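Side-chain contact in activator of Hsp90 ATPase homologue 1/2-like C-terminal domain-containing protein (Staphylococcus saprophyticus subsp. saprophyticus, PDB 3Q6A), which is of unknown function but belongs to the AHA1 family, whose name-giving members activate the Hsp90 ATPase: residues R61-D64 / N65-I68. Numbering follows the deposited sequence.
Sequences RVED and NQLI
The turn of the antiparallel hairpin 53-63/67-72 carries a classic beta bulge in which Q66 and L67 both face E63. The carbonyl O of E63 accepts two backbone hydrogen bonds, from Q66 N and, at 2.8 Å, from L67 N, the latter in the carbonyl plane on a lone pair; E63 N donates one to L67 O. N65, at the corner of what approximates a type II turn, has the left-handed backbone that asparagine tolerates well, and its side chain packs on helix 13-21. Both carboxylate oxygens of E63 are used. OE1 accepts a hydrogen bond from Q66 NE2 at 2.8 Å, with carboxylate and amide planes 72° apart; OE2 forms a salt bridge with R61 NH2 at 3.2 Å. A long, charged arginine suits this exposed strand position: the bend at chi3 (63°) turns its guanidinium to the E63 carboxylate and to L67, whose CD2 lies at the guanidinium edge, 3.3 Å from NH1. E63 CB lies 3.9 Å from L67 CB. On the other face, beta-branched V62 and I68 form a non-hydrogen-bonded pair, with buried I68 touching F17 and W38. Such a bulged hairpin joins neighbouring strands of the curved antiparallel sheet in this Bet v 1-like fold.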
loop_
_atom_site.group_PDB
_atom_site.type_symbol
_atom_site.label_atom_id
_atom_site.label_comp_id
_atom_site.label_asym_id
_atom_site.label_seq_id
_atom_site.Cartn_x
_atom_site.Cartn_y
_atom_site.Cartn_z
ATOM N N ARG D 61 14.489 19.350 9.328
ATOM C CA ARG D 61 14.778 20.157 8.146
ATOM C C ARG D 61 13.561 20.177 7.247
ATOM O O ARG D 61 12.883 19.161 7.095
ATOM C CB ARG D 61 15.959 19.562 7.369
ATOM C CG ARG D 61 17.174 19.288 8.227
ATOM C CD ARG D 61 18.275 18.549 7.472
ATOM N NE ARG D 61 18.814 19.318 6.352
ATOM C CZ ARG D 61 18.307 19.310 5.121
ATOM N NH1 ARG D 61 17.244 18.569 4.843
ATOM N NH2 ARG D 61 18.869 20.042 4.167
ATOM N N VAL D 62 13.289 21.336 6.657
ATOM C CA VAL D 62 12.157 21.494 5.752
ATOM C C VAL D 62 12.528 22.388 4.577
ATOM O O VAL D 62 12.999 23.514 4.760
ATOM C CB VAL D 62 10.934 22.109 6.458
ATOM C CG1 VAL D 62 9.911 22.562 5.433
ATOM C CG2 VAL D 62 10.307 21.093 7.378
ATOM N N GLU D 63 12.339 21.853 3.376
ATOM C CA GLU D 63 12.592 22.571 2.133
ATOM C C GLU D 63 11.217 22.618 1.465
ATOM O O GLU D 63 10.693 21.591 1.023
ATOM C CB GLU D 63 13.604 21.802 1.281
ATOM C CG GLU D 63 15.023 21.866 1.818
ATOM C CD GLU D 63 15.967 20.903 1.118
ATOM O OE1 GLU D 63 15.901 20.791 -0.126
ATOM O OE2 GLU D 63 16.784 20.260 1.809
ATOM N N ASP D 64 10.619 23.806 1.434
ATOM C CA ASP D 64 9.286 23.995 0.870
ATOM C C ASP D 64 9.053 23.179 -0.393
ATOM O O ASP D 64 9.878 23.181 -1.303
ATOM C CB ASP D 64 9.054 25.474 0.578
ATOM C CG ASP D 64 9.281 26.337 1.794
ATOM O OD1 ASP D 64 8.561 26.142 2.799
ATOM O OD2 ASP D 64 10.183 27.201 1.748
ATOM N N ASN D 65 7.938 22.453 -0.399
ATOM C CA ASN D 65 7.530 21.608 -1.519
ATOM C C ASN D 65 8.619 20.658 -2.007
ATOM O O ASN D 65 8.605 20.248 -3.171
ATOM C CB ASN D 65 7.070 22.489 -2.684
ATOM C CG ASN D 65 6.094 23.550 -2.250
ATOM O OD1 ASN D 65 5.029 23.253 -1.708
ATOM N ND2 ASN D 65 6.452 24.810 -2.484
ATOM N N GLN D 66 9.551 20.285 -1.131
ATOM C CA GLN D 66 10.623 19.408 -1.557
ATOM C C GLN D 66 11.184 18.448 -0.510
ATOM O O GLN D 66 11.672 17.364 -0.844
ATOM C CB GLN D 66 11.755 20.252 -2.128
ATOM C CG GLN D 66 12.971 19.459 -2.545
ATOM C CD GLN D 66 13.922 20.285 -3.384
ATOM O OE1 GLN D 66 13.605 20.659 -4.516
ATOM N NE2 GLN D 66 15.093 20.583 -2.832
ATOM N N LEU D 67 11.137 18.838 0.756
ATOM C CA LEU D 67 11.674 17.955 1.772
ATOM C C LEU D 67 11.205 18.244 3.179
ATOM O O LEU D 67 11.023 19.397 3.577
ATOM C CB LEU D 67 13.204 17.978 1.712
ATOM C CG LEU D 67 13.994 17.219 2.779
ATOM C CD1 LEU D 67 15.378 16.912 2.245
ATOM C CD2 LEU D 67 14.084 18.048 4.053
ATOM N N ILE D 68 11.000 17.158 3.921
ATOM C CA ILE D 68 10.573 17.211 5.315
ATOM C C ILE D 68 11.452 16.179 5.994
ATOM O O ILE D 68 11.452 15.022 5.594
ATOM C CB ILE D 68 9.114 16.763 5.489
ATOM C CG1 ILE D 68 8.184 17.656 4.674
ATOM C CG2 ILE D 68 8.738 16.787 6.975
ATOM C CD1 ILE D 68 6.723 17.223 4.733
#